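Local coordinates for HTH cro/C1-type domain-containing protein (PDB 7CSV) that acts as the antitoxin HigA and as a regulatory factor that recognises specific pseudopalindromic DNA motifs through a helix-turn-helix fold, at the interface of chains A and B. Numbering follows the deposited sequence. Chains: chain A/B, HTH cro/C1-type domain-containing protein.

Contact 1: the interface of chains A and B. Residues chain A 90, 94-97; chain B 33-34, 58, 61-62.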
loop_
_atom_site.group_PDB
_atom_site.type_symbol
_atom_site.label_atom_id
_atom_site.label_comp_id
_atom_site.label_asym_id
_atom_site.label_seq_id
_atom_site.Cartn_x
_atom_site.Cartn_y
_atom_site.Cartn_z
ATOM N N ILE A 90 -13.307 13.414 6.834
ATOM C CA ILE A 90 -12.475 12.817 7.876
ATOM C C ILE A 90 -11.854 13.902 8.742
ATOM O O ILE A 90 -11.869 13.823 9.977
ATOM C CB ILE A 90 -11.397 11.911 7.249
ATOM C CG1 ILE A 90 -12.023 10.606 6.764
ATOM C CG2 ILE A 90 -10.293 11.620 8.258
ATOM C CD1 ILE A 90 -11.056 9.712 5.937
ATOM N N ILE A 94 -12.793 14.147 12.845
ATOM C CA ILE A 94 -11.794 13.609 13.762
ATOM C C ILE A 94 -11.007 14.768 14.354
ATOM O O ILE A 94 -10.410 15.564 13.620
ATOM C CB ILE A 94 -10.868 12.606 13.058
ATOM C CG1 ILE A 94 -11.683 11.407 12.585
ATOM C CG2 ILE A 94 -9.764 12.147 14.003
ATOM C CD1 ILE A 94 -10.855 10.372 11.872
ATOM N N GLU A 95 -11.028 14.871 15.683
ATOM C CA GLU A 95 -10.254 15.875 16.398
ATOM C C GLU A 95 -8.909 15.274 16.770
ATOM O O GLU A 95 -8.881 14.274 17.502
ATOM C CB GLU A 95 -10.983 16.317 17.657
ATOM C CG GLU A 95 -10.244 17.370 18.472
ATOM C CD GLU A 95 -11.102 18.595 18.721
ATOM O OE1 GLU A 95 -10.694 19.461 19.528
ATOM O OE2 GLU A 95 -12.186 18.686 18.104
ATOM N N PRO A 96 -7.789 15.818 16.291
ATOM C CA PRO A 96 -6.489 15.197 16.587
ATOM C C PRO A 96 -6.241 15.079 18.080
ATOM O O PRO A 96 -6.653 15.927 18.872
ATOM C CB PRO A 96 -5.483 16.147 15.928
ATOM C CG PRO A 96 -6.260 16.790 14.816
ATOM C CD PRO A 96 -7.655 16.948 15.355
ATOM N N LEU A 97 -5.560 14.001 18.457
ATOM C CA LEU A 97 -5.276 13.738 19.860
ATOM C C LEU A 97 -4.336 14.789 20.424
ATOM O O LEU A 97 -3.317 15.122 19.815
ATOM C CB LEU A 97 -4.651 12.352 20.022
ATOM C CG LEU A 97 -4.161 11.988 21.426
ATOM C CD1 LEU A 97 -5.316 11.799 22.386
ATOM C CD2 LEU A 97 -3.266 10.738 21.399
ATOM N N ALA B 33 -13.156 7.706 18.487
ATOM C CA ALA B 33 -12.489 8.940 18.086
ATOM C C ALA B 33 -12.336 9.012 16.575
ATOM O O ALA B 33 -12.422 10.096 15.987
ATOM C CB ALA B 33 -11.123 9.043 18.767
ATOM N N LEU B 34 -12.092 7.867 15.930
ATOM C CA LEU B 34 -11.924 7.831 14.485
ATOM C C LEU B 34 -13.248 7.804 13.736
ATOM O O LEU B 34 -13.243 7.939 12.511
ATOM C CB LEU B 34 -11.103 6.609 14.078
ATOM C CG LEU B 34 -9.703 6.452 14.657
ATOM C CD1 LEU B 34 -9.078 5.172 14.111
ATOM C CD2 LEU B 34 -8.840 7.654 14.332
ATOM N N ARG B 58 -7.497 8.348 8.599
ATOM C CA ARG B 58 -8.064 8.571 9.924
ATOM C C ARG B 58 -7.003 8.444 11.006
ATOM O O ARG B 58 -6.928 9.279 11.909
ATOM C CB ARG B 58 -9.215 7.601 10.176
ATOM C CG ARG B 58 -10.346 7.744 9.162
ATOM C CD ARG B 58 -11.525 6.842 9.504
ATOM N NE ARG B 58 -12.619 7.034 8.555
ATOM C CZ ARG B 58 -13.599 7.926 8.704
ATOM N NH1 ARG B 58 -13.650 8.699 9.780
ATOM N NH2 ARG B 58 -14.540 8.031 7.784
ATOM N N ARG B 61 -4.669 11.481 10.812
ATOM C CA ARG B 61 -5.346 12.649 11.371
ATOM C C ARG B 61 -5.315 12.630 12.894
ATOM O O ARG B 61 -4.980 13.632 13.540
ATOM C CB ARG B 61 -6.788 12.690 10.869
ATOM C CG ARG B 61 -7.660 13.726 11.573
ATOM C CD ARG B 61 -7.365 15.117 11.106
ATOM N NE ARG B 61 -8.349 16.079 11.621
ATOM C CZ ARG B 61 -8.168 17.392 11.604
ATOM N NH1 ARG B 61 -9.102 18.200 12.091
ATOM N NH2 ARG B 61 -7.048 17.897 11.099
ATOM N N TYR B 62 -5.660 11.490 13.483
ATOM C CA TYR B 62 -5.827 11.420 14.929
ATOM C C TYR B 62 -4.489 11.486 15.652
ATOM O O TYR B 62 -4.335 12.230 16.626
ATOM C CB TYR B 62 -6.564 10.137 15.304
ATOM C CG TYR B 62 -6.920 10.070 16.766
ATOM C CD1 TYR B 62 -7.813 10.987 17.325
ATOM C CD2 TYR B 62 -6.372 9.098 17.592
ATOM C CE1 TYR B 62 -8.141 10.929 18.663
ATOM C CE2 TYR B 62 -6.699 9.040 18.937
ATOM C CZ TYR B 62 -7.590 9.957 19.461
ATOM O OH TYR B 62 -7.917 9.906 20.797
HETATM O O HOH W 1 -12.467 12.596 17.244
#

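Contact 2: the interface of chains A and B. Residues chain A 54, 57-58; chain B 82-83, 86, 90, 93-94.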
loop_
_atom_site.group_PDB
_atom_site.type_symbol
_atom_site.label_atom_id
_atom_site.label_comp_id
_atom_site.label_asym_id
_atom_site.label_seq_id
_atom_site.Cartn_x
_atom_site.Cartn_y
_atom_site.Cartn_z
ATOM N N ASP A 54 1.931 -9.257 -4.894
ATOM C CA ASP A 54 2.575 -10.241 -5.762
ATOM C C ASP A 54 3.121 -9.567 -7.010
ATOM O O ASP A 54 4.263 -9.809 -7.402
ATOM C CB ASP A 54 1.574 -11.344 -6.117
ATOM C CG ASP A 54 2.174 -12.442 -6.971
ATOM O OD1 ASP A 54 2.788 -13.365 -6.401
ATOM O OD2 ASP A 54 1.997 -12.391 -8.206
ATOM N N ILE A 57 6.326 -7.565 -6.269
ATOM C CA ILE A 57 7.514 -8.417 -6.205
ATOM C C ILE A 57 7.981 -8.787 -7.611
ATOM O O ILE A 57 9.184 -8.767 -7.905
ATOM C CB ILE A 57 7.227 -9.659 -5.342
ATOM C CG1 ILE A 57 6.961 -9.245 -3.887
ATOM C CG2 ILE A 57 8.398 -10.651 -5.400
ATOM C CD1 ILE A 57 6.378 -10.357 -3.033
ATOM N N ARG A 58 7.041 -9.094 -8.511
ATOM C CA ARG A 58 7.405 -9.425 -9.886
ATOM C C ARG A 58 8.050 -8.240 -10.592
ATOM O O ARG A 58 9.076 -8.389 -11.261
ATOM C CB ARG A 58 6.179 -9.916 -10.662
ATOM C CG ARG A 58 5.556 -11.166 -10.077
ATOM C CD ARG A 58 4.391 -11.685 -10.895
ATOM N NE ARG A 58 3.888 -12.920 -10.293
ATOM C CZ ARG A 58 4.306 -14.146 -10.604
ATOM N NH1 ARG A 58 5.228 -14.343 -11.546
ATOM N NH2 ARG A 58 3.797 -15.191 -9.970
ATOM N N ALA B 82 3.324 -11.967 1.134
ATOM C CA ALA B 82 3.379 -12.402 -0.263
ATOM C C ALA B 82 4.694 -13.093 -0.581
ATOM O O ALA B 82 4.715 -14.096 -1.305
ATOM C CB ALA B 82 3.180 -11.219 -1.212
ATOM N N TYR B 83 5.805 -12.562 -0.071
ATOM C CA TYR B 83 7.105 -13.167 -0.361
ATOM C C TYR B 83 7.267 -14.506 0.351
ATOM O O TYR B 83 7.858 -15.458 -0.202
ATOM C CB TYR B 83 8.222 -12.204 0.034
ATOM C CG TYR B 83 9.560 -12.637 -0.500
ATOM C CD1 TYR B 83 9.990 -12.239 -1.761
ATOM C CD2 TYR B 83 10.363 -13.493 0.233
ATOM C CE1 TYR B 83 11.206 -12.660 -2.262
ATOM C CE2 TYR B 83 11.573 -13.924 -0.253
ATOM C CZ TYR B 83 11.994 -13.507 -1.498
ATOM O OH TYR B 83 13.217 -13.943 -1.964
ATOM N N ASN B 86 5.150 -16.949 -1.865
ATOM C CA ASN B 86 5.446 -17.190 -3.275
ATOM C C ASN B 86 6.737 -16.539 -3.763
ATOM O O ASN B 86 7.027 -16.611 -4.966
ATOM C CB ASN B 86 4.275 -16.701 -4.147
ATOM C CG ASN B 86 2.951 -17.382 -3.799
ATOM O OD1 ASN B 86 2.827 -18.608 -3.901
ATOM N ND2 ASN B 86 1.954 -16.592 -3.416
ATOM N N ILE B 90 8.542 -16.749 -7.517
ATOM C CA ILE B 90 8.614 -15.599 -8.409
ATOM C C ILE B 90 10.036 -15.388 -8.905
ATOM O O ILE B 90 10.269 -15.161 -10.099
ATOM C CB ILE B 90 8.091 -14.347 -7.688
ATOM C CG1 ILE B 90 6.584 -14.446 -7.520
ATOM C CG2 ILE B 90 8.521 -13.094 -8.449
ATOM C CD1 ILE B 90 6.020 -13.464 -6.472
ATOM N N GLU B 93 10.890 -17.946 -11.589
ATOM C CA GLU B 93 10.289 -17.958 -12.913
ATOM C C GLU B 93 10.513 -16.676 -13.710
ATOM O O GLU B 93 10.206 -16.666 -14.905
ATOM C CB GLU B 93 8.793 -18.284 -12.823
ATOM C CG GLU B 93 7.941 -17.243 -12.152
ATOM C CD GLU B 93 6.535 -17.750 -11.860
ATOM O OE1 GLU B 93 6.317 -18.978 -11.816
ATOM O OE2 GLU B 93 5.634 -16.916 -11.691
ATOM N N ILE B 94 11.083 -15.624 -13.116
ATOM C CA ILE B 94 11.307 -14.356 -13.807
ATOM C C ILE B 94 12.806 -14.126 -13.941
ATOM O O ILE B 94 13.540 -14.169 -12.947
ATOM C CB ILE B 94 10.637 -13.178 -13.071
ATOM C CG1 ILE B 94 9.125 -13.328 -13.069
ATOM C CG2 ILE B 94 10.997 -11.854 -13.725
ATOM C CD1 ILE B 94 8.414 -12.187 -12.299
#

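Contact 3: the interface of chains A and B. Residues chain A 53, 56-57, 67-68, 71-72; chain B 72, 75-76, 78-79, 82.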
loop_
_atom_site.group_PDB
_atom_site.type_symbol
_atom_site.label_atom_id
_atom_site.label_comp_id
_atom_site.label_asym_id
_atom_site.label_seq_id
_atom_site.Cartn_x
_atom_site.Cartn_y
_atom_site.Cartn_z
ATOM N N ALA A 53 0.596 -6.903 -4.070
ATOM C CA ALA A 53 1.886 -7.268 -3.489
ATOM C C ALA A 53 2.630 -8.239 -4.387
ATOM O O ALA A 53 3.833 -8.083 -4.610
ATOM C CB ALA A 53 1.694 -7.873 -2.102
ATOM N N ALA A 56 4.002 -6.416 -7.284
ATOM C CA ALA A 56 5.124 -5.558 -6.910
ATOM C C ALA A 56 6.411 -6.351 -6.806
ATOM O O ALA A 56 7.488 -5.861 -7.169
ATOM C CB ALA A 56 4.844 -4.870 -5.576
ATOM N N ILE A 57 6.326 -7.565 -6.269
ATOM C CA ILE A 57 7.514 -8.417 -6.205
ATOM C C ILE A 57 7.981 -8.787 -7.611
ATOM O O ILE A 57 9.184 -8.767 -7.905
ATOM C CB ILE A 57 7.227 -9.659 -5.342
ATOM C CG1 ILE A 57 6.961 -9.245 -3.887
ATOM C CG2 ILE A 57 8.398 -10.651 -5.400
ATOM C CD1 ILE A 57 6.378 -10.357 -3.033
ATOM N N ALA A 67 10.437 -4.096 -4.220
ATOM C CA ALA A 67 8.996 -4.248 -4.358
ATOM C C ALA A 67 8.266 -3.079 -3.715
ATOM O O ALA A 67 7.204 -2.674 -4.197
ATOM C CB ALA A 67 8.544 -5.570 -3.743
ATOM N N GLN A 68 8.847 -2.505 -2.660
ATOM C CA GLN A 68 8.229 -1.370 -1.982
ATOM C C GLN A 68 8.124 -0.152 -2.883
ATOM O O GLN A 68 7.213 0.662 -2.703
ATOM C CB GLN A 68 9.014 -1.028 -0.721
ATOM C CG GLN A 68 8.706 -1.954 0.439
ATOM C CD GLN A 68 7.460 -1.546 1.219
ATOM O OE1 GLN A 68 6.534 -0.917 0.687
ATOM N NE2 GLN A 68 7.437 -1.899 2.486
ATOM N N MET A 71 4.842 -0.588 -4.372
ATOM C CA MET A 71 3.764 -0.494 -3.398
ATOM C C MET A 71 3.635 0.925 -2.882
ATOM O O MET A 71 2.532 1.345 -2.520
ATOM C CB MET A 71 3.988 -1.444 -2.231
ATOM C CG MET A 71 3.884 -2.907 -2.638
ATOM S SD MET A 71 2.299 -3.422 -3.307
ATOM C CE MET A 71 1.359 -3.581 -1.784
ATOM N N ASN A 72 4.748 1.664 -2.830
ATOM C CA ASN A 72 4.678 3.061 -2.401
ATOM C C ASN A 72 3.947 3.909 -3.433
ATOM O O ASN A 72 3.177 4.808 -3.074
ATOM C CB ASN A 72 6.088 3.614 -2.151
ATOM C CG ASN A 72 6.748 3.039 -0.894
ATOM O OD1 ASN A 72 6.082 2.469 -0.018
ATOM N ND2 ASN A 72 8.068 3.201 -0.802
ATOM N N ASN B 72 2.668 2.588 4.579
ATOM C CA ASN B 72 3.978 1.969 4.393
ATOM C C ASN B 72 4.141 0.746 5.290
ATOM O O ASN B 72 4.746 -0.255 4.879
ATOM C CB ASN B 72 5.095 2.983 4.671
ATOM C CG ASN B 72 5.233 4.050 3.579
ATOM O OD1 ASN B 72 4.709 3.917 2.461
ATOM N ND2 ASN B 72 5.967 5.114 3.902
ATOM N N SER B 75 2.023 -1.994 3.507
ATOM C CA SER B 75 2.644 -2.588 2.326
ATOM C C SER B 75 3.818 -3.488 2.702
ATOM O O SER B 75 4.038 -4.520 2.059
ATOM C CB SER B 75 3.090 -1.503 1.349
ATOM O OG SER B 75 4.074 -0.678 1.911
ATOM N N GLU B 76 4.600 -3.105 3.719
ATOM C CA GLU B 76 5.663 -3.996 4.181
ATOM C C GLU B 76 5.085 -5.329 4.636
ATOM O O GLU B 76 5.622 -6.389 4.307
ATOM C CB GLU B 76 6.473 -3.344 5.308
ATOM C CG GLU B 76 7.540 -4.266 5.941
ATOM C CD GLU B 76 8.803 -4.398 5.096
ATOM O OE1 GLU B 76 9.672 -5.241 5.439
ATOM O OE2 GLU B 76 8.935 -3.671 4.083
ATOM N N SER B 78 2.120 -6.680 3.714
ATOM C CA SER B 78 1.596 -7.364 2.530
ATOM C C SER B 78 2.720 -7.954 1.698
ATOM O O SER B 78 2.601 -9.076 1.183
ATOM C CB SER B 78 0.773 -6.408 1.675
ATOM O OG SER B 78 -0.404 -6.002 2.353
ATOM N N LEU B 79 3.819 -7.211 1.541
ATOM C CA LEU B 79 4.956 -7.763 0.807
ATOM C C LEU B 79 5.544 -8.961 1.532
ATOM O O LEU B 79 5.879 -9.977 0.903
ATOM C CB LEU B 79 6.082 -6.742 0.602
ATOM C CG LEU B 79 6.193 -5.755 -0.589
ATOM C CD1 LEU B 79 6.011 -6.440 -1.986
ATOM C CD2 LEU B 79 5.533 -4.385 -0.452
ATOM N N ALA B 82 3.324 -11.967 1.134
ATOM C CA ALA B 82 3.379 -12.402 -0.263
ATOM C C ALA B 82 4.694 -13.093 -0.581
ATOM O O ALA B 82 4.715 -14.096 -1.305
ATOM C CB ALA B 82 3.180 -11.219 -1.212
HETATM O O HOH W 2 3.350 1.987 0.827
#

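Contact 1: the interface of chains A and B
The extended C-terminal tail of one HigA subunit, following helix 67-93, lies along helix 53-63 of the other subunit's helix-turn-helix domain and also touches the end of helix 27-34. Direct hydrogen bonds hold the backbone at A:Ile94 and A:Leu97. The amide N of A:Leu97 gives a nearly straight bond (169° at H) to the carbonyl O of B:Tyr62, 2.8 Å away and within the carbonyl plane. B:Arg61 NE reaches A:Ile94 O at 2.9 Å from above the carbonyl plane; its chain, with CG anti to the backbone N, bends at chi2 (76°) to bring the guanidinium there. A:Pro96 CG then sits over the centre of that guanidinium, 3.7 Å above its plane, so the group is bonded through NE and covered on one face. A:Ile94 makes the main apolar contact of the tail: CG2 packs on B:Arg61 CG, while CD1 points the other way, to B:Arg58 CB at 3.6 Å and to the carbonyl of B:Leu34. One turn back, A:Ile90 crosses B:Arg58 at about a right angle and lays CG1 over the middle of its guanidinium. A water links A:Glu95 N to B:Ala33 O, tying the tail to helix 27-34. At the outer end A:Leu97 CB lies over one face of the B:Tyr62 ring, offset toward the rim and 4.0 Å from the ring centroid, with CD1 continuing to the phenolic OH at 3.6 Å.

Contact 2: the interface of chains A and B
Helix 53-63 of chain A lies against the C-terminal part of helix 67-93 of chain B; A:Asp54, A:Ile57 and A:Arg58 are regular helical residues, whereas B:Asn86 departs from helical geometry (phi/psi -136°/6°). A:Arg58 runs extended from CG to NE, then turns its guanidinium across the chain. Its NE meets A:Asp54 OD2 of the preceding turn at 2.9 Å, a salt bridge in the guanidinium plane but above the plane of the carboxylate. Its NH1 makes the intersubunit salt bridge to B:Glu93 OE2 at 2.6 Å, again in plane and on the anti lone pair of that oxygen. Acids at two positions on its edge thus fix the rotation of the guanidinium and probably stabilise its positive charge. B:Glu93 holds CG in the crowded position between backbone N and carbonyl carbon (chi1 67°). Under the same guanidinium, B:Ile90 CG1 stands 3.7 Å from the plane, over its centre. B:Ile90 CD1 continues to A:Ile57 CG2 at 3.8 Å and lies beside A:Asp54 OD1. The other branch of A:Ile57 ends in CD1, 3.8 Å from B:Ala82 CB and next to the backbone of B:Tyr83. The site joins the helix-turn-helix domain of one subunit to the last turns of the partner's long helix.

Contact 3: the interface of chains A and B
B:Leu79 is the apolar centre, pushing its two methyl branches between helices 53-63 and 67-93 of chain A. Its CD1 is crowded against A:Ala67 CB at 3.2 Å, shorter than a normal methyl contact, so the modelled leucine may be slightly strained or misplaced; it also slides past A:Ile57 CG1 at 3.5 Å. CD2 turns tip to tip toward A:Met71, which is bent at chi2 (-61°) and chi3 (-78°). Beside this core, A:Ala53 CB packs on B:Ala82 CB at 3.8 Å. Outward, A:Gln68 bends at chi2 to present both ends of its amide. B:Ser75 OG donates to A:Gln68 OE1 at 2.8 Å, in the carbonyl plane and on a lone pair; A:Gln68 NE2 donates at 2.8 Å to the anti lone pair of B:Glu76 OE2. These bonds fix the rotation of the amide, nearly coplanar with the B:Glu76 carboxylate (20°). Toward the two-fold axis, A:Asn72 OD1 and B:Asn72 OD1 come within 3.2 Å, as modelled two acceptors that cannot bond each other. A water near both could donate to each, but it also lies 3.0 Å from B:Ser75 OG; not every link can carry a hydrogen at once, so one amide may be turned over. The paired asparagines mark where the two helices 67-93 cross at the dimer axis.

Contact 3 lies near the centre of the two-fold symmetric dimer. Its C-alpha centre is about 11 Å from that of contact 2, with which it shares A:Ile57 and B:Ala82, forming one continuous surface along helix 67-93 of chain B. Contact 1 is about 26 Å from contact 3 and about 37 Å from contact 2. There the chains exchange roles: helix 53-63 comes from chain B, and A:Ile90 and A:Ile94 take the parts of their chain B counterparts. This reciprocal embrace probably fixes the relative placement of the two helix-turn-helix domains, an arrangement suited to the two halves of a pseudopalindromic DNA motif.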